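PDB 2VBF: branched-chain alpha-ketoacid decarboxylase from Lactococcus lactis, which decarboxylates branched-chain, and probably also aromatic, alpha-keto acids to aldehydes with the help of thiamine diphosphate and a magnesium ion. Local coordinates for residues A[432-437]-A[446-451]; A[460-465]-A[540-545]. One frame throughout, in Å; residues are numbered along the deposited sequence.

Interaction 1 of 2, residues A[432-437]-A[446-451]. With TPP (thiamine diphosphate), chain F.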
ATOM      1  N   PRO A 432      -6.289   7.004  -8.856  1.00 11.30           N
ATOM      2  CA  PRO A 432      -5.295   6.598  -9.858  1.00 11.65           C
ATOM      3  C   PRO A 432      -5.901   5.821 -11.041  1.00 11.52           C
ATOM      4  O   PRO A 432      -5.455   5.965 -12.188  1.00 11.72           O
ATOM      5  CB  PRO A 432      -4.317   5.721  -9.054  1.00 11.88           C
ATOM      6  CG  PRO A 432      -4.553   6.073  -7.609  1.00 13.52           C
ATOM      7  CD  PRO A 432      -5.999   6.455  -7.519  1.00 12.10           C
ATOM      8  N   ALA A 433      -6.891   4.980 -10.772  1.00 11.18           N
ATOM      9  CA  ALA A 433      -7.518   4.188 -11.841  1.00 11.19           C
ATOM     10  C   ALA A 433      -8.150   5.083 -12.922  1.00 10.63           C
ATOM     11  O   ALA A 433      -7.996   4.829 -14.123  1.00 10.80           O
ATOM     12  CB  ALA A 433      -8.555   3.225 -11.258  1.00 12.03           C
ATOM     13  N   ALA A 434      -8.846   6.141 -12.503  1.00 11.61           N
ATOM     14  CA  ALA A 434      -9.424   7.094 -13.443  1.00 11.60           C
ATOM     15  C   ALA A 434      -8.354   7.743 -14.310  1.00 11.57           C
ATOM     16  O   ALA A 434      -8.562   7.950 -15.513  1.00 12.23           O
ATOM     17  CB  ALA A 434     -10.227   8.155 -12.704  1.00 12.08           C
ATOM     18  N   LEU A 435      -7.220   8.080 -13.703  1.00 10.89           N
ATOM     19  CA  LEU A 435      -6.111   8.689 -14.432  1.00 11.96           C
ATOM     20  C   LEU A 435      -5.535   7.698 -15.428  1.00 11.19           C
ATOM     21  O   LEU A 435      -5.242   8.059 -16.568  1.00 12.82           O
ATOM     22  CB  LEU A 435      -5.000   9.168 -13.499  1.00 12.00           C
ATOM     23  CG  LEU A 435      -5.405  10.229 -12.469  1.00 12.90           C
ATOM     24  CD1 LEU A 435      -4.191  10.645 -11.643  1.00 13.44           C
ATOM     25  CD2 LEU A 435      -6.045  11.440 -13.110  1.00 12.91           C
ATOM     26  N   GLY A 436      -5.358   6.453 -15.000  1.00 10.67           N
ATOM     27  CA  GLY A 436      -4.839   5.410 -15.898  1.00  9.69           C
ATOM     28  C   GLY A 436      -5.726   5.175 -17.111  1.00 12.09           C
ATOM     29  O   GLY A 436      -5.254   5.083 -18.247  1.00 11.81           O
ATOM     30  N   SER A 437      -7.019   5.064 -16.859  1.00 11.80           N
ATOM     31  CA  SER A 437      -8.011   4.892 -17.908  1.00 11.79           C
ATOM     32  C   SER A 437      -8.035   6.118 -18.838  1.00 12.69           C
ATOM     33  O   SER A 437      -8.120   5.973 -20.057  1.00 12.28           O
ATOM     34  CB  SER A 437      -9.386   4.648 -17.294  1.00 11.90           C
ATOM     35  OG  SER A 437     -10.366   4.419 -18.294  1.00 12.13           O
ATOM     36  N   HIS A 446     -13.070  11.535 -18.964  1.00 14.00           N
ATOM     37  CA  HIS A 446     -13.328  10.878 -17.694  1.00 14.00           C
ATOM     38  C   HIS A 446     -13.901  11.821 -16.650  1.00 13.95           C
ATOM     39  O   HIS A 446     -13.363  12.920 -16.417  1.00 15.00           O
ATOM     40  CB  HIS A 446     -12.062  10.204 -17.177  1.00 13.87           C
ATOM     41  CG  HIS A 446     -11.727   8.946 -17.912  1.00 13.87           C
ATOM     42  ND1 HIS A 446     -11.586   8.908 -19.287  1.00 13.21           N
ATOM     43  CD2 HIS A 446     -11.509   7.682 -17.474  1.00 13.92           C
ATOM     44  CE1 HIS A 446     -11.290   7.672 -19.658  1.00 13.02           C
ATOM     45  NE2 HIS A 446     -11.254   6.906 -18.579  1.00 13.61           N
ATOM     46  N   LEU A 447     -14.987  11.366 -16.044  1.00 13.68           N
ATOM     47  CA  LEU A 447     -15.637  12.013 -14.925  1.00 13.36           C
ATOM     48  C   LEU A 447     -15.485  11.095 -13.713  1.00 13.09           C
ATOM     49  O   LEU A 447     -15.984   9.969 -13.721  1.00 13.17           O
ATOM     50  CB  LEU A 447     -17.118  12.233 -15.230  1.00 15.27           C
ATOM     51  CG  LEU A 447     -17.462  13.425 -16.141  1.00 14.64           C
ATOM     52  CD1 LEU A 447     -16.939  13.247 -17.562  1.00 17.93           C
ATOM     53  CD2 LEU A 447     -18.954  13.634 -16.144  1.00 17.19           C
ATOM     54  N   LEU A 448     -14.761  11.578 -12.698  1.00 12.22           N
ATOM     55  CA  LEU A 448     -14.526  10.845 -11.446  1.00 12.40           C
ATOM     56  C   LEU A 448     -15.399  11.357 -10.313  1.00 12.08           C
ATOM     57  O   LEU A 448     -15.437  12.554 -10.055  1.00 13.51           O
ATOM     58  CB  LEU A 448     -13.065  10.985 -11.018  1.00 12.17           C
ATOM     59  CG  LEU A 448     -12.668  10.394  -9.659  1.00 10.84           C
ATOM     60  CD1 LEU A 448     -12.869   8.868  -9.660  1.00 12.19           C
ATOM     61  CD2 LEU A 448     -11.248  10.765  -9.299  1.00 12.99           C
ATOM     62  N   PHE A 449     -16.051  10.425  -9.627  1.00 11.82           N
ATOM     63  CA  PHE A 449     -16.766  10.702  -8.405  1.00 12.36           C
ATOM     64  C   PHE A 449     -16.120   9.885  -7.300  1.00 12.82           C
ATOM     65  O   PHE A 449     -16.209   8.650  -7.295  1.00 12.60           O
ATOM     66  CB  PHE A 449     -18.237  10.349  -8.560  1.00 12.73           C
ATOM     67  CG  PHE A 449     -18.919  11.146  -9.649  1.00 12.07           C
ATOM     68  CD1 PHE A 449     -19.472  12.386  -9.369  1.00 14.49           C
ATOM     69  CD2 PHE A 449     -18.945  10.683 -10.949  1.00 13.84           C
ATOM     70  CE1 PHE A 449     -20.070  13.137 -10.369  1.00 13.68           C
ATOM     71  CE2 PHE A 449     -19.545  11.430 -11.952  1.00 13.54           C
ATOM     72  CZ  PHE A 449     -20.105  12.658 -11.658  1.00 13.67           C
ATOM     73  N   ILE A 450     -15.460  10.588  -6.387  1.00 13.41           N
ATOM     74  CA  ILE A 450     -14.738   9.972  -5.279  1.00 12.07           C
ATOM     75  C   ILE A 450     -15.068  10.694  -3.969  1.00 12.30           C
ATOM     76  O   ILE A 450     -15.198  11.919  -3.939  1.00 11.56           O
ATOM     77  CB  ILE A 450     -13.214   9.941  -5.557  1.00 12.20           C
ATOM     78  CG1 ILE A 450     -12.482   9.143  -4.467  1.00 12.51           C
ATOM     79  CG2 ILE A 450     -12.620  11.357  -5.689  1.00 10.78           C
ATOM     80  CD1 ILE A 450     -11.031   8.816  -4.837  1.00 10.72           C
ATOM     81  N   GLY A 451     -15.231   9.927  -2.893  1.00 12.07           N
ATOM     82  CA  GLY A 451     -15.518  10.487  -1.594  1.00 11.59           C
ATOM     83  C   GLY A 451     -14.285  11.122  -0.962  1.00 11.00           C
ATOM     84  O   GLY A 451     -13.144  10.797  -1.301  1.00 11.41           O
TER
HETATM   85  N1' TPP F1551     -10.067   0.289   3.368  1.00 11.52           N
HETATM   86  C2' TPP F1551      -9.965  -0.056   2.045  1.00 12.26           C
HETATM   87  CM2 TPP F1551      -8.607  -0.089   1.403  1.00 11.19           C
HETATM   88  N3' TPP F1551     -11.102  -0.376   1.345  1.00 11.29           N
HETATM   89  C4' TPP F1551     -12.339  -0.358   1.953  1.00 11.75           C
HETATM   90  N4' TPP F1551     -13.395  -0.688   1.247  1.00 10.13           N
HETATM   91  C5' TPP F1551     -12.455   0.019   3.296  1.00 12.35           C
HETATM   92  C6' TPP F1551     -11.306   0.340   4.006  1.00 12.21           C
HETATM   93  C7' TPP F1551     -13.799   0.083   3.985  1.00 13.32           C
HETATM   94  N3  TPP F1551     -14.642   1.154   3.460  1.00 13.38           N
HETATM   95  C2  TPP F1551     -15.628   1.030   2.498  1.00 16.74           C
HETATM   96  S1  TPP F1551     -16.418   2.386   2.109  1.00 15.66           S
HETATM   97  C5  TPP F1551     -15.548   3.204   3.205  1.00 14.15           C
HETATM   98  C4  TPP F1551     -14.606   2.440   3.896  1.00 14.36           C
HETATM   99  CM4 TPP F1551     -13.681   2.959   4.963  1.00 13.96           C
HETATM  100  C6  TPP F1551     -15.848   4.678   3.388  1.00 13.99           C
HETATM  101  C7  TPP F1551     -15.655   5.526   2.140  1.00 13.21           C
HETATM  102  O7  TPP F1551     -15.952   6.849   2.518  1.00 13.65           O
HETATM  103  PA  TPP F1551     -16.032   8.033   1.453  1.00 12.75           P
HETATM  104  O1A TPP F1551     -14.979   7.879   0.379  1.00 13.29           O
HETATM  105  O2A TPP F1551     -15.894   9.341   2.209  1.00 11.02           O
HETATM  106  O3A TPP F1551     -17.471   7.785   0.758  1.00 11.54           O
HETATM  107  PB  TPP F1551     -18.918   8.358   1.223  1.00 13.16           P
HETATM  108  O1B TPP F1551     -19.771   7.151   1.494  1.00 13.07           O
HETATM  109  O2B TPP F1551     -19.448   9.105   0.032  1.00 12.24           O
HETATM  110  O3B TPP F1551     -18.773   9.256   2.421  1.00 12.75           O
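The imidazole of H446 reaches from near the start of strand 445-451 to segment 432-437 of helix 430-440 and meets S437 there. From CB, the side chain leaves with CG anti to the carbonyl carbon and beside the backbone N (chi1 -75°), which carries the ring across to the helix. CG has A434 O as its nearest partner on the helix, at 4.1 Å, and CD2 comes closer, to 3.5 Å of the same oxygen, obliquely to the ring. CE1 lies near S437 O, at 3.6 Å. At the tip, NE2 and S437 OG form a hydrogen bond of 2.7 Å, the hydroxyl standing at the ring edge, in its plane. S437 turns OG away from its own backbone N (chi1 -177°), and the same hydroxyl is also bonded to T85 OG1 of helix 72-86. ND1 is held by S444 O just before the strand, so both ring nitrogens are engaged and the rotation of the ring is fixed. With an alanine in place of H446, S437 OG would probably keep T85 but lose its strand partner, and a gap would open beside A434 O. Further along, the contact turns apolar: A434 CB rests against L448 CD1 at 4.1 Å. Segments 432-437 and 446-451 run almost exactly antiparallel (176°), their axes 9.1 Å apart at closest approach. The strand ends at G451, which is the N-cap of helix 452-458, opens the GDG part of the thiamine diphosphate motif and brings its CA to 3.3 Å from O1A of the cofactor. Helix 430-440 forms the crossover between parallel strands 417-419 and 445-451; A434 and L448 both pack on V397 of strand 394-398, between those two in the sheet.

Interaction 2 of 2, residues A[460-465]-A[540-545]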
ATOM      1  N   GLN A 460      -1.913  11.519  -3.626  1.00  9.88           N
ATOM      2  CA  GLN A 460      -0.607  11.948  -4.146  1.00 11.76           C
ATOM      3  C   GLN A 460      -0.457  11.829  -5.658  1.00 12.37           C
ATOM      4  O   GLN A 460       0.461  12.447  -6.224  1.00 13.50           O
ATOM      5  CB  GLN A 460       0.573  11.286  -3.423  1.00 12.56           C
ATOM      6  CG  GLN A 460       0.506   9.774  -3.310  1.00 10.71           C
ATOM      7  CD  GLN A 460      -0.189   9.339  -2.041  1.00 11.41           C
ATOM      8  OE1 GLN A 460      -1.392   9.046  -2.034  1.00 13.06           O
ATOM      9  NE2 GLN A 460       0.548   9.346  -0.949  1.00 10.53           N
ATOM     10  N   GLU A 461      -1.344  11.091  -6.339  1.00 12.72           N
ATOM     11  CA  GLU A 461      -1.264  11.031  -7.817  1.00 12.90           C
ATOM     12  C   GLU A 461      -1.787  12.307  -8.499  1.00 11.96           C
ATOM     13  O   GLU A 461      -1.748  12.429  -9.724  1.00 13.88           O
ATOM     14  CB  GLU A 461      -1.957   9.801  -8.391  1.00 12.99           C
ATOM     15  CG  GLU A 461      -1.380   8.454  -7.905  1.00 14.57           C
ATOM     16  CD  GLU A 461       0.133   8.397  -7.850  1.00 15.05           C
ATOM     17  OE1 GLU A 461       0.772   8.702  -8.876  1.00 15.68           O
ATOM     18  OE2 GLU A 461       0.694   8.042  -6.779  1.00 12.49           O
ATOM     19  N   LEU A 462      -2.278  13.259  -7.709  1.00 14.04           N
ATOM     20  CA  LEU A 462      -2.536  14.608  -8.212  1.00 14.54           C
ATOM     21  C   LEU A 462      -1.290  15.160  -8.941  1.00 13.05           C
ATOM     22  O   LEU A 462      -1.419  15.779  -9.992  1.00 14.14           O
ATOM     23  CB  LEU A 462      -2.959  15.513  -7.047  1.00 16.57           C
ATOM     24  CG  LEU A 462      -3.716  16.819  -7.241  1.00 18.34           C
ATOM     25  CD1 LEU A 462      -4.692  16.788  -8.393  1.00 18.60           C
ATOM     26  CD2 LEU A 462      -4.435  17.157  -5.931  1.00 18.25           C
ATOM     27  N   GLY A 463      -0.087  14.915  -8.417  1.00 10.87           N
ATOM     28  CA  GLY A 463       1.142  15.363  -9.074  1.00 12.16           C
ATOM     29  C   GLY A 463       1.276  14.849 -10.500  1.00 12.75           C
ATOM     30  O   GLY A 463       1.542  15.611 -11.431  1.00 12.88           O
ATOM     31  N   LEU A 464       1.091  13.542 -10.664  1.00 12.02           N
ATOM     32  CA  LEU A 464       1.093  12.913 -11.974  1.00 11.93           C
ATOM     33  C   LEU A 464       0.076  13.542 -12.923  1.00 11.86           C
ATOM     34  O   LEU A 464       0.381  13.795 -14.084  1.00 13.97           O
ATOM     35  CB  LEU A 464       0.817  11.413 -11.806  1.00 11.70           C
ATOM     36  CG  LEU A 464       0.712  10.541 -13.061  1.00 11.97           C
ATOM     37  CD1 LEU A 464       0.971   9.066 -12.705  1.00 13.39           C
ATOM     38  CD2 LEU A 464      -0.635  10.694 -13.760  1.00  9.86           C
ATOM     39  N   SER A 465      -1.138  13.784 -12.435  1.00 10.69           N
ATOM     40  CA  SER A 465      -2.198  14.309 -13.296  1.00 12.32           C
ATOM     41  C   SER A 465      -1.794  15.672 -13.873  1.00 13.94           C
ATOM     42  O   SER A 465      -2.110  15.985 -15.018  1.00 14.31           O
ATOM     43  CB  SER A 465      -3.547  14.388 -12.560  1.00 14.31           C
ATOM     44  OG  SER A 465      -3.593  15.430 -11.602  1.00 15.14           O
ATOM     45  N   ASN A 540      -9.765  21.308 -22.476  1.00 18.58           N
ATOM     46  CA  ASN A 540      -8.307  21.442 -22.405  1.00 19.54           C
ATOM     47  C   ASN A 540      -7.747  21.684 -21.007  1.00 17.33           C
ATOM     48  O   ASN A 540      -6.546  21.949 -20.854  1.00 16.55           O
ATOM     49  CB  ASN A 540      -7.841  22.546 -23.355  1.00 21.38           C
ATOM     50  CG  ASN A 540      -8.127  22.218 -24.811  1.00 24.19           C
ATOM     51  OD1 ASN A 540      -7.746  21.159 -25.313  1.00 27.66           O
ATOM     52  ND2 ASN A 540      -8.816  23.121 -25.489  1.00 29.05           N
ATOM     53  N   ARG A 541      -8.605  21.593 -19.996  1.00 16.66           N
ATOM     54  CA  ARG A 541      -8.150  21.672 -18.608  1.00 17.24           C
ATOM     55  C   ARG A 541      -8.818  20.610 -17.741  1.00 16.55           C
ATOM     56  O   ARG A 541      -9.894  20.112 -18.059  1.00 16.36           O
ATOM     57  CB  ARG A 541      -8.399  23.072 -18.029  1.00 17.53           C
ATOM     58  CG  ARG A 541      -7.371  24.127 -18.521  1.00 18.43           C
ATOM     59  CD  ARG A 541      -7.565  25.474 -17.845  1.00 20.03           C
ATOM     60  NE  ARG A 541      -8.864  26.046 -18.163  1.00 20.68           N
ATOM     61  CZ  ARG A 541      -9.311  27.211 -17.695  1.00 21.58           C
ATOM     62  NH1 ARG A 541      -8.566  27.940 -16.879  1.00 21.36           N
ATOM     63  NH2 ARG A 541     -10.511  27.646 -18.045  1.00 22.64           N
ATOM     64  N   MET A 542      -8.142  20.275 -16.650  1.00 16.70           N
ATOM     65  CA  MET A 542      -8.662  19.386 -15.628  1.00 16.10           C
ATOM     66  C   MET A 542      -9.555  20.211 -14.703  1.00 15.84           C
ATOM     67  O   MET A 542      -9.267  21.383 -14.430  1.00 15.55           O
ATOM     68  CB  MET A 542      -7.499  18.774 -14.830  1.00 16.50           C
ATOM     69  CG  MET A 542      -7.895  17.796 -13.742  1.00 17.85           C
ATOM     70  SD  MET A 542      -6.444  16.940 -13.107  1.00 17.05           S
ATOM     71  CE  MET A 542      -6.992  16.599 -11.441  1.00 19.62           C
ATOM     72  N   TYR A 543     -10.635  19.605 -14.231  1.00 15.48           N
ATOM     73  CA  TYR A 543     -11.514  20.244 -13.265  1.00 15.42           C
ATOM     74  C   TYR A 543     -11.485  19.470 -11.946  1.00 14.74           C
ATOM     75  O   TYR A 543     -11.509  18.237 -11.942  1.00 14.37           O
ATOM     76  CB  TYR A 543     -12.932  20.394 -13.826  1.00 17.98           C
ATOM     77  CG  TYR A 543     -13.000  21.588 -14.735  1.00 18.31           C
ATOM     78  CD1 TYR A 543     -12.347  21.576 -15.965  1.00 18.00           C
ATOM     79  CD2 TYR A 543     -13.656  22.753 -14.350  1.00 18.96           C
ATOM     80  CE1 TYR A 543     -12.363  22.687 -16.802  1.00 20.64           C
ATOM     81  CE2 TYR A 543     -13.681  23.868 -15.179  1.00 19.53           C
ATOM     82  CZ  TYR A 543     -13.038  23.826 -16.404  1.00 20.82           C
ATOM     83  OH  TYR A 543     -13.052  24.930 -17.221  1.00 21.19           O
ATOM     84  N   TRP A 544     -11.393  20.221 -10.850  1.00 14.95           N
ATOM     85  CA  TRP A 544     -11.284  19.676  -9.499  1.00 13.99           C
ATOM     86  C   TRP A 544     -12.365  20.339  -8.641  1.00 15.08           C
ATOM     87  O   TRP A 544     -12.217  21.481  -8.194  1.00 16.09           O
ATOM     88  CB  TRP A 544      -9.896  19.966  -8.958  1.00 15.44           C
ATOM     89  CG  TRP A 544      -9.544  19.250  -7.698  1.00 14.92           C
ATOM     90  CD1 TRP A 544      -9.586  19.746  -6.419  1.00 16.48           C
ATOM     91  CD2 TRP A 544      -9.069  17.900  -7.588  1.00 14.54           C
ATOM     92  NE1 TRP A 544      -9.165  18.787  -5.534  1.00 15.38           N
ATOM     93  CE2 TRP A 544      -8.849  17.645  -6.219  1.00 14.90           C
ATOM     94  CE3 TRP A 544      -8.823  16.882  -8.514  1.00 14.75           C
ATOM     95  CZ2 TRP A 544      -8.384  16.411  -5.750  1.00 14.73           C
ATOM     96  CZ3 TRP A 544      -8.361  15.659  -8.050  1.00 16.61           C
ATOM     97  CH2 TRP A 544      -8.145  15.437  -6.674  1.00 14.98           C
ATOM     98  N   ILE A 545     -13.463  19.618  -8.440  1.00 14.77           N
ATOM     99  CA  ILE A 545     -14.693  20.191  -7.941  1.00 15.39           C
ATOM    100  C   ILE A 545     -15.070  19.575  -6.611  1.00 16.02           C
ATOM    101  O   ILE A 545     -15.457  18.402  -6.544  1.00 13.79           O
ATOM    102  CB  ILE A 545     -15.837  19.975  -8.955  1.00 15.41           C
ATOM    103  CG1 ILE A 545     -15.485  20.620 -10.299  1.00 16.38           C
ATOM    104  CG2 ILE A 545     -17.162  20.507  -8.409  1.00 15.76           C
ATOM    105  CD1 ILE A 545     -16.255  20.020 -11.471  1.00 17.90           C
TER
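S465 OG donates a 2.7 Å hydrogen bond to L462 O three residues back along the chain, while facing the thioether of M542 at 3.6 Å from SD. The bond meets the carbonyl at a C=O...donor angle of 122°, with the donor a little out of the carbonyl plane. It depends on chi1 of S465 (73°), which sets OG between the backbone N and the carbonyl carbon and folds it back toward L462 O. M542 is extended throughout and delivers its terminal methyl between the two helix residues: CE touches S465 OG on one hand and L462 CD1, at 3.8 Å, on the other. L462 comes toward W544 from the opposite direction and lays CD1 over one face of the indole. That methyl stands 4.1 Å from the centroid of the six-membered ring, 21° off its normal, which makes a CH-pi contact. The second branch of L462 spreads over the same benzene part, CD2 lying 4.0 Å from W544 CZ2. The polar edge of the indole is occupied by a different partner, since NE1 is hydrogen-bonded to Y503 O. Helix 462-467 is thereby seated on strand 542-548, whose backbone pairs with strands 517-522 and 473-478 in the parallel sheet. No hydrogen bond joins the two segments; the hydroxyl of S465 spends its proton within its own segment, so what joins them is van der Waals contact of thioether, methyls and indole face, with OG resting against the sulfur.

How the interactions relate
Interactions 1 and 2 are neighbours in the cofactor-binding C-terminal domain, their centres about 10 Å apart, and their helices pack against the same parallel sheet. They touch through the helix side of each, most closely where L435 CD1 lies 3.6 Å from E461 O, and again where L435 CD2 lies 3.9 Å from S465 CB. Interaction 1 borders the thiamine diphosphate directly through G451, next to the magnesium ligand D452, whereas interaction 2 stays further back, with the W544 side chain about 12 Å from the cofactor. E461, hydrogen-bonded to N69, N74 and A70, and Q460, paired with Q460 of the second subunit, extend this region toward the N-terminal domain and the dimer interface.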